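Long-range contacts in beta-lactamase-like protein (Koribacter versatilis, PDB 6B9V), which probably cleaves the diphosphate bond of reactive FAD photoproducts, as a metal-dependent hydrolase of the PhnP family with the metallo-beta-lactamase fold: residues V27-R37 with I232-E240; A73-I84 with P105-L116. All coordinates share one frame; numbering follows the deposited sequence.

Contact 1. Residues V27-R37 with I232-E240; sequences VCSSSDPHDRR and ISHDLPHEE. With ZN (zinc ion), chain F.
R37 reaches across to I232 and H238 with a chain extended from CG to NE. Its CD passes beside CB of I232, and R37 NE lies 3.6 Å from I232 CG2. Further out, I232 CD1 covers one face of the guanidinium near its rim, while the backbone O of H34 sits over the centre of the opposite face. At the tip R37 NH2 donates to H238 ND1 (2.9 Å), almost in the plane of the imidazole, and NH1 is hydrogen-bonded to S12 OG and the backbone O of A252. With CG anti to N (chi1 -176°), the H238 ring is directed toward the 27-37 loop. One face of it takes CB of H34, 3.5 Å from the ring centroid, and the two rings form an offset edge-to-face pair, the edge of H34 toward the face of H238. At the other end of the contact, C28 SG and H234 ND1 bind the zinc ion; C23 and C25 complete a site of three cysteines and one histidine that ties the 27-37 loop to the S233-L236 turn. V27 CG2 lies 3.2 Å from the backbone O of H234 and 3.8 Å from P237 CG. At the start of the helix after P237, D35 OD1 accepts from H238 N (2.9 Å) through its syn lone pair. One water joins D32 and D35 to E239 N; another links D35 OD1, R37 NE and L236 O.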
# COMPACT_ATOMS: atom_id res chain seq x y z
N VAL A 27 -20.60 -5.90 8.09
CA VAL A 27 -19.29 -5.64 8.69
C VAL A 27 -18.52 -4.56 7.91
O VAL A 27 -17.90 -3.66 8.52
CB VAL A 27 -18.46 -6.95 8.79
CG1 VAL A 27 -17.03 -6.69 9.29
CG2 VAL A 27 -19.17 -7.93 9.73
N CYS A 28 -18.59 -4.59 6.58
CA CYS A 28 -17.90 -3.56 5.80
C CYS A 28 -18.54 -2.19 5.98
O CYS A 28 -17.90 -1.16 5.72
CB CYS A 28 -17.85 -3.95 4.31
SG CYS A 28 -16.69 -5.34 3.99
N SER A 29 -19.79 -2.17 6.43
CA SER A 29 -20.53 -0.93 6.63
C SER A 29 -20.44 -0.49 8.08
O SER A 29 -21.00 0.53 8.45
CB SER A 29 -22.02 -1.10 6.25
OG SER A 29 -22.15 -1.47 4.89
N SER A 30 -19.77 -1.29 8.91
CA SER A 30 -19.73 -1.05 10.34
C SER A 30 -19.06 0.29 10.67
O SER A 30 -18.11 0.70 10.00
CB SER A 30 -18.98 -2.17 11.05
OG SER A 30 -18.78 -1.86 12.41
N SER A 31 -19.52 0.94 11.74
CA SER A 31 -18.84 2.14 12.20
C SER A 31 -18.01 1.87 13.45
O SER A 31 -17.43 2.79 14.03
CB SER A 31 -19.84 3.26 12.45
OG SER A 31 -20.23 3.84 11.22
N ASP A 32 -17.94 0.61 13.84
CA ASP A 32 -17.06 0.20 14.94
C ASP A 32 -15.62 0.28 14.45
O ASP A 32 -15.25 -0.39 13.49
CB ASP A 32 -17.42 -1.23 15.40
CG ASP A 32 -16.64 -1.69 16.64
OD1 ASP A 32 -15.61 -1.07 17.01
OD2 ASP A 32 -17.05 -2.70 17.24
N PRO A 33 -14.80 1.12 15.09
CA PRO A 33 -13.40 1.27 14.66
C PRO A 33 -12.65 -0.06 14.57
O PRO A 33 -11.77 -0.21 13.71
CB PRO A 33 -12.79 2.16 15.76
CG PRO A 33 -13.95 2.92 16.30
CD PRO A 33 -15.14 2.01 16.22
N HIS A 34 -12.98 -1.03 15.41
CA HIS A 34 -12.24 -2.29 15.40
C HIS A 34 -12.65 -3.17 14.21
O HIS A 34 -12.00 -4.17 13.92
CB HIS A 34 -12.44 -3.06 16.71
CG HIS A 34 -11.74 -2.44 17.89
ND1 HIS A 34 -10.87 -1.39 17.76
CD2 HIS A 34 -11.79 -2.74 19.21
CE1 HIS A 34 -10.40 -1.05 18.96
NE2 HIS A 34 -10.95 -1.85 19.85
N ASP A 35 -13.72 -2.79 13.51
CA ASP A 35 -14.08 -3.49 12.27
C ASP A 35 -13.31 -2.94 11.07
O ASP A 35 -13.47 -3.43 9.96
CB ASP A 35 -15.59 -3.40 12.01
CG ASP A 35 -16.39 -4.44 12.79
OD1 ASP A 35 -15.90 -5.57 12.97
OD2 ASP A 35 -17.52 -4.13 13.22
N ARG A 36 -12.49 -1.91 11.29
CA ARG A 36 -11.56 -1.43 10.28
C ARG A 36 -10.23 -2.11 10.50
O ARG A 36 -9.63 -1.96 11.57
CB ARG A 36 -11.39 0.09 10.33
CG ARG A 36 -10.42 0.66 9.29
CD ARG A 36 -10.19 2.18 9.51
NE ARG A 36 -9.47 2.85 8.42
CZ ARG A 36 -8.15 2.81 8.26
NH1 ARG A 36 -7.40 2.11 9.09
NH2 ARG A 36 -7.57 3.46 7.25
N ARG A 37 -9.78 -2.86 9.50
CA ARG A 37 -8.60 -3.69 9.66
C ARG A 37 -7.63 -3.58 8.48
O ARG A 37 -7.99 -3.92 7.35
CB ARG A 37 -9.02 -5.16 9.84
CG ARG A 37 -10.10 -5.41 10.91
CD ARG A 37 -10.25 -6.94 11.09
NE ARG A 37 -11.33 -7.29 12.01
CZ ARG A 37 -11.21 -7.36 13.34
NH1 ARG A 37 -10.06 -7.09 13.94
NH2 ARG A 37 -12.26 -7.70 14.07
N ILE A 232 -8.24 -11.50 9.98
CA ILE A 232 -9.70 -11.58 10.06
C ILE A 232 -10.39 -10.96 8.85
O ILE A 232 -10.02 -9.86 8.43
CB ILE A 232 -10.20 -10.87 11.33
CG1 ILE A 232 -9.64 -11.57 12.59
CG2 ILE A 232 -11.73 -10.79 11.35
CD1 ILE A 232 -9.60 -10.67 13.79
N SER A 233 -11.39 -11.65 8.30
CA SER A 233 -12.15 -11.17 7.13
C SER A 233 -13.47 -10.51 7.53
O SER A 233 -13.85 -10.52 8.71
CB SER A 233 -12.44 -12.34 6.18
OG SER A 233 -13.52 -13.12 6.67
N HIS A 234 -14.20 -9.96 6.55
CA HIS A 234 -15.48 -9.32 6.86
C HIS A 234 -16.56 -10.32 7.30
O HIS A 234 -17.68 -9.93 7.67
CB HIS A 234 -15.96 -8.46 5.67
CG HIS A 234 -16.22 -9.21 4.39
ND1 HIS A 234 -17.02 -8.74 3.37
CD2 HIS A 234 -15.82 -10.45 4.01
CE1 HIS A 234 -17.07 -9.64 2.40
NE2 HIS A 234 -16.35 -10.68 2.76
N ASP A 235 -16.22 -11.60 7.31
CA ASP A 235 -17.14 -12.62 7.80
C ASP A 235 -17.34 -12.54 9.31
O ASP A 235 -18.32 -13.09 9.82
CB ASP A 235 -16.62 -14.02 7.43
CG ASP A 235 -17.72 -15.07 7.44
OD1 ASP A 235 -18.74 -14.84 6.77
OD2 ASP A 235 -17.55 -16.11 8.12
N LEU A 236 -16.42 -11.89 10.02
CA LEU A 236 -16.44 -11.88 11.49
C LEU A 236 -16.61 -10.48 12.08
O LEU A 236 -15.65 -9.70 12.10
CB LEU A 236 -15.14 -12.51 12.03
CG LEU A 236 -14.79 -13.93 11.56
CD1 LEU A 236 -13.41 -14.37 12.05
CD2 LEU A 236 -15.83 -14.90 12.04
N PRO A 237 -17.81 -10.16 12.58
CA PRO A 237 -18.08 -8.88 13.26
C PRO A 237 -17.28 -8.80 14.55
O PRO A 237 -17.26 -9.78 15.29
CB PRO A 237 -19.59 -8.92 13.55
CG PRO A 237 -20.13 -10.05 12.72
CD PRO A 237 -19.00 -11.03 12.57
N HIS A 238 -16.64 -7.67 14.84
CA HIS A 238 -15.67 -7.67 15.95
C HIS A 238 -16.34 -7.91 17.31
O HIS A 238 -16.05 -8.90 17.99
CB HIS A 238 -14.88 -6.36 15.98
CG HIS A 238 -13.80 -6.35 17.03
ND1 HIS A 238 -12.58 -6.95 16.84
CD2 HIS A 238 -13.79 -5.84 18.28
CE1 HIS A 238 -11.86 -6.81 17.94
NE2 HIS A 238 -12.56 -6.13 18.83
N GLU A 239 -17.24 -7.02 17.70
CA GLU A 239 -17.78 -7.04 19.04
C GLU A 239 -18.70 -8.25 19.23
O GLU A 239 -18.67 -8.90 20.27
CB GLU A 239 -18.52 -5.73 19.34
CG GLU A 239 -18.77 -5.46 20.82
CD GLU A 239 -17.49 -5.29 21.63
OE1 GLU A 239 -16.44 -4.94 21.05
OE2 GLU A 239 -17.53 -5.51 22.86
N GLU A 240 -19.49 -8.55 18.21
CA GLU A 240 -20.45 -9.64 18.34
C GLU A 240 -19.72 -10.97 18.49
O GLU A 240 -20.17 -11.83 19.25
CB GLU A 240 -21.40 -9.68 17.13
CG GLU A 240 -22.66 -10.46 17.42
CD GLU A 240 -23.71 -10.34 16.33
OE1 GLU A 240 -23.56 -9.47 15.43
OE2 GLU A 240 -24.69 -11.11 16.38
ZN ZN F . -18.12 -7.02 3.32
O HOH W 1 -18.14 -4.67 15.82
O HOH W 2 -14.19 -7.48 11.81

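Contact 2. Residues A73-I84 with P105-L116; sequences AIVYTHGHADHI and PLYANEKTERVL. With MN (manganese (II) ion), chain D; MN (manganese (II) ion), chain C.
Strands 73-75 and 105-108 run side by side in parallel, joined by three backbone hydrogen bonds: I74 N to P105 O, Y107 N to I74 O and Y76 N to Y107 O (2.9 Å). On one side of the sheet I74 and L106 lie alongside each other, pointing the same way, with CD1 of I74 3.6 Å from CD2 of L106. On the other, V75 CG2 meets Y107 CB, and the Y107 ring reaches back to CB of A73. Beyond the strand, Y76 has CG anti to its carbonyl carbon (chi1 -74°), and its ring packs against helix 110-119: L116 CD1 sits over one face, 4.0 Å from the centroid, and T112 CG2 touches CB. The Y76 hydroxyl is held by T55. L116 CD2 packs on CB of I84, whose CD1 meets V115 CG1. T112 also brings OG1 to 3.2 Å from H78 CA. N109 fixes that threonine by capping the helix: its OD1 accepts from both N and OG1 of T112. One shell further, T77 OG1, itself bonded to D54, accepts from ND1 of H78, leaving NE2 to bind manganese. H78, H80 and H160 hold one manganese ion, D82, H83 and H231 the other, and D178 bridges both: the HxHxDH motif of the metallo-beta-lactamase fold, carried on the loop after strand 73-75 and the short helical turn that follows it.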
# COMPACT_ATOMS: atom_id res chain seq x y z
N ALA A 73 15.11 -4.60 12.68
CA ALA A 73 15.11 -5.83 11.91
C ALA A 73 13.71 -6.09 11.39
O ALA A 73 12.72 -5.69 12.01
CB ALA A 73 15.61 -7.01 12.77
N ILE A 74 13.63 -6.74 10.23
CA ILE A 74 12.36 -7.18 9.67
C ILE A 74 12.39 -8.70 9.50
O ILE A 74 13.35 -9.26 8.98
CB ILE A 74 12.07 -6.51 8.31
CG1 ILE A 74 12.04 -4.99 8.48
CG2 ILE A 74 10.75 -7.05 7.71
CD1 ILE A 74 11.93 -4.20 7.20
N VAL A 75 11.33 -9.35 9.97
CA VAL A 75 11.23 -10.80 9.90
C VAL A 75 9.99 -11.19 9.09
O VAL A 75 8.91 -10.65 9.34
CB VAL A 75 11.14 -11.41 11.32
CG1 VAL A 75 11.02 -12.93 11.24
CG2 VAL A 75 12.38 -11.05 12.13
N TYR A 76 10.13 -12.10 8.13
CA TYR A 76 9.00 -12.51 7.29
C TYR A 76 8.41 -13.88 7.64
O TYR A 76 9.15 -14.84 7.85
CB TYR A 76 9.41 -12.51 5.81
CG TYR A 76 9.53 -11.11 5.26
CD1 TYR A 76 10.75 -10.44 5.27
CD2 TYR A 76 8.42 -10.44 4.77
CE1 TYR A 76 10.87 -9.14 4.78
CE2 TYR A 76 8.52 -9.14 4.28
CZ TYR A 76 9.76 -8.50 4.27
OH TYR A 76 9.88 -7.21 3.79
N THR A 77 7.08 -13.96 7.65
CA THR A 77 6.40 -15.26 7.77
C THR A 77 6.40 -16.02 6.43
O THR A 77 6.66 -17.23 6.39
CB THR A 77 4.94 -15.09 8.26
OG1 THR A 77 4.22 -14.27 7.34
CG2 THR A 77 4.89 -14.47 9.65
N HIS A 78 6.11 -15.30 5.33
CA HIS A 78 6.07 -15.89 3.99
C HIS A 78 5.92 -14.80 2.94
O HIS A 78 5.88 -13.61 3.29
CB HIS A 78 4.92 -16.93 3.84
CG HIS A 78 3.53 -16.35 3.94
ND1 HIS A 78 3.12 -15.57 5.00
CD2 HIS A 78 2.44 -16.50 3.14
CE1 HIS A 78 1.85 -15.25 4.84
NE2 HIS A 78 1.41 -15.80 3.72
N GLY A 79 5.83 -15.20 1.68
CA GLY A 79 5.98 -14.27 0.56
C GLY A 79 4.74 -13.79 -0.17
O GLY A 79 4.86 -13.15 -1.22
N HIS A 80 3.56 -14.09 0.36
CA HIS A 80 2.32 -13.60 -0.23
C HIS A 80 2.26 -12.08 -0.23
O HIS A 80 2.86 -11.42 0.61
CB HIS A 80 1.10 -14.19 0.50
CG HIS A 80 0.82 -15.61 0.13
ND1 HIS A 80 0.01 -16.44 0.88
CD2 HIS A 80 1.24 -16.35 -0.92
CE1 HIS A 80 -0.04 -17.64 0.31
NE2 HIS A 80 0.70 -17.61 -0.79
N ALA A 81 1.55 -11.52 -1.20
CA ALA A 81 1.52 -10.08 -1.43
C ALA A 81 1.11 -9.25 -0.22
O ALA A 81 1.68 -8.17 0.03
CB ALA A 81 0.61 -9.78 -2.61
N ASP A 82 0.12 -9.75 0.54
CA ASP A 82 -0.36 -9.00 1.69
C ASP A 82 0.66 -8.95 2.83
O ASP A 82 0.44 -8.25 3.83
CB ASP A 82 -1.72 -9.56 2.21
CG ASP A 82 -1.73 -11.08 2.41
OD1 ASP A 82 -1.22 -11.84 1.56
OD2 ASP A 82 -2.30 -11.51 3.43
N HIS A 83 1.79 -9.65 2.67
CA HIS A 83 2.85 -9.69 3.68
C HIS A 83 4.16 -9.06 3.22
O HIS A 83 5.08 -8.88 4.02
CB HIS A 83 3.09 -11.15 4.11
CG HIS A 83 1.86 -11.81 4.67
ND1 HIS A 83 1.62 -11.91 6.02
CD2 HIS A 83 0.76 -12.31 4.05
CE1 HIS A 83 0.44 -12.48 6.22
NE2 HIS A 83 -0.09 -12.74 5.04
N ILE A 84 4.26 -8.73 1.93
CA ILE A 84 5.53 -8.20 1.40
C ILE A 84 5.43 -6.87 0.64
O ILE A 84 6.44 -6.16 0.55
CB ILE A 84 6.25 -9.21 0.45
CG1 ILE A 84 5.49 -9.40 -0.87
CG2 ILE A 84 6.50 -10.55 1.16
CD1 ILE A 84 6.31 -10.06 -1.98
N PRO A 105 18.42 -5.17 8.24
CA PRO A 105 18.43 -6.60 7.95
C PRO A 105 17.02 -7.19 7.80
O PRO A 105 16.14 -6.92 8.61
CB PRO A 105 19.15 -7.19 9.17
CG PRO A 105 18.81 -6.25 10.29
CD PRO A 105 18.62 -4.88 9.67
N LEU A 106 16.83 -7.97 6.74
CA LEU A 106 15.59 -8.71 6.50
C LEU A 106 15.84 -10.19 6.73
O LEU A 106 16.84 -10.73 6.29
CB LEU A 106 15.09 -8.51 5.07
CG LEU A 106 15.10 -7.14 4.43
CD1 LEU A 106 14.48 -7.26 3.05
CD2 LEU A 106 14.36 -6.11 5.27
N TYR A 107 14.92 -10.86 7.41
CA TYR A 107 15.09 -12.27 7.68
C TYR A 107 13.98 -13.05 7.01
O TYR A 107 12.81 -12.76 7.22
CB TYR A 107 15.11 -12.52 9.20
CG TYR A 107 16.34 -11.96 9.86
CD1 TYR A 107 16.41 -10.62 10.23
CD2 TYR A 107 17.45 -12.76 10.10
CE1 TYR A 107 17.56 -10.10 10.83
CE2 TYR A 107 18.59 -12.25 10.70
CZ TYR A 107 18.64 -10.92 11.06
OH TYR A 107 19.78 -10.40 11.65
N ALA A 108 14.34 -14.03 6.18
CA ALA A 108 13.30 -14.80 5.50
C ALA A 108 13.79 -16.19 5.15
O ALA A 108 15.00 -16.42 5.00
CB ALA A 108 12.84 -14.07 4.22
N ASN A 109 12.86 -17.14 5.02
CA ASN A 109 13.26 -18.46 4.53
C ASN A 109 13.53 -18.38 3.04
O ASN A 109 13.30 -17.33 2.42
CB ASN A 109 12.20 -19.54 4.87
CG ASN A 109 10.85 -19.29 4.22
OD1 ASN A 109 10.71 -18.52 3.27
ND2 ASN A 109 9.83 -19.97 4.74
N GLU A 110 14.01 -19.47 2.45
CA GLU A 110 14.44 -19.44 1.05
C GLU A 110 13.30 -19.09 0.07
O GLU A 110 13.52 -18.34 -0.88
CB GLU A 110 15.09 -20.77 0.67
CG GLU A 110 15.77 -20.78 -0.69
CD GLU A 110 14.79 -20.85 -1.85
OE1 GLU A 110 13.75 -21.54 -1.72
OE2 GLU A 110 15.04 -20.19 -2.89
N LYS A 111 12.11 -19.64 0.28
CA LYS A 111 11.04 -19.37 -0.68
C LYS A 111 10.62 -17.88 -0.62
O LYS A 111 10.35 -17.23 -1.66
CB LYS A 111 9.83 -20.27 -0.43
CG LYS A 111 8.90 -20.38 -1.65
CD LYS A 111 7.59 -21.09 -1.33
CE LYS A 111 6.72 -21.25 -2.57
NZ LYS A 111 6.36 -19.94 -3.19
N THR A 112 10.61 -17.34 0.59
CA THR A 112 10.22 -15.95 0.77
C THR A 112 11.31 -15.01 0.20
O THR A 112 11.00 -14.01 -0.47
CB THR A 112 9.96 -15.66 2.25
OG1 THR A 112 8.91 -16.53 2.72
CG2 THR A 112 9.56 -14.21 2.46
N GLU A 113 12.57 -15.35 0.46
CA GLU A 113 13.69 -14.63 -0.12
C GLU A 113 13.58 -14.60 -1.65
O GLU A 113 13.75 -13.56 -2.26
CB GLU A 113 15.01 -15.27 0.30
CG GLU A 113 16.22 -14.69 -0.40
CD GLU A 113 17.48 -15.48 -0.13
OE1 GLU A 113 17.57 -16.11 0.94
OE2 GLU A 113 18.37 -15.49 -1.01
N ARG A 114 13.29 -15.77 -2.25
CA ARG A 114 13.15 -15.90 -3.71
C ARG A 114 12.09 -14.92 -4.26
O ARG A 114 12.33 -14.19 -5.27
CB ARG A 114 12.77 -17.34 -4.08
CG ARG A 114 13.13 -17.79 -5.49
CD ARG A 114 12.39 -19.09 -5.87
NE ARG A 114 12.44 -20.10 -4.81
CZ ARG A 114 11.70 -21.21 -4.79
NH1 ARG A 114 10.86 -21.48 -5.77
NH2 ARG A 114 11.81 -22.06 -3.77
N VAL A 115 10.94 -14.89 -3.60
CA VAL A 115 9.88 -13.97 -4.02
C VAL A 115 10.27 -12.50 -3.83
O VAL A 115 10.05 -11.67 -4.73
CB VAL A 115 8.56 -14.26 -3.26
CG1 VAL A 115 7.50 -13.22 -3.62
CG2 VAL A 115 8.07 -15.68 -3.55
N LEU A 116 10.85 -12.16 -2.68
CA LEU A 116 11.28 -10.78 -2.43
C LEU A 116 12.31 -10.27 -3.45
O LEU A 116 12.18 -9.15 -3.96
CB LEU A 116 11.87 -10.64 -1.02
CG LEU A 116 10.91 -10.69 0.17
CD1 LEU A 116 11.69 -10.73 1.47
CD2 LEU A 116 9.96 -9.49 0.17
MN MN D . -0.61 -16.19 2.82
MN MN C . -2.06 -13.47 4.45
O HOH W 3 10.13 -16.37 5.60

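Overall arrangement
From the N terminus the chain runs through strand 2-9 into the loop that carries 27-37, the first half of contact 1. It then crosses strands 41-46 and 49-53 to reach 73-84, and only 20 residues later 105-116 returns beside it, closing contact 2. Much of the second sheet follows before 232-240 closes contact 1, so contact 2 is nested within that larger loop. The centres lie about 28 Å apart and the contacts do not touch, their nearest atoms being about 9 Å apart. Contact 2 pairs strand 73-75 with strand 104-108 and packs helix 110-119 against the manganese-binding loop; contact 1 ties an early loop to the segment following strand 226-230 of the other sheet.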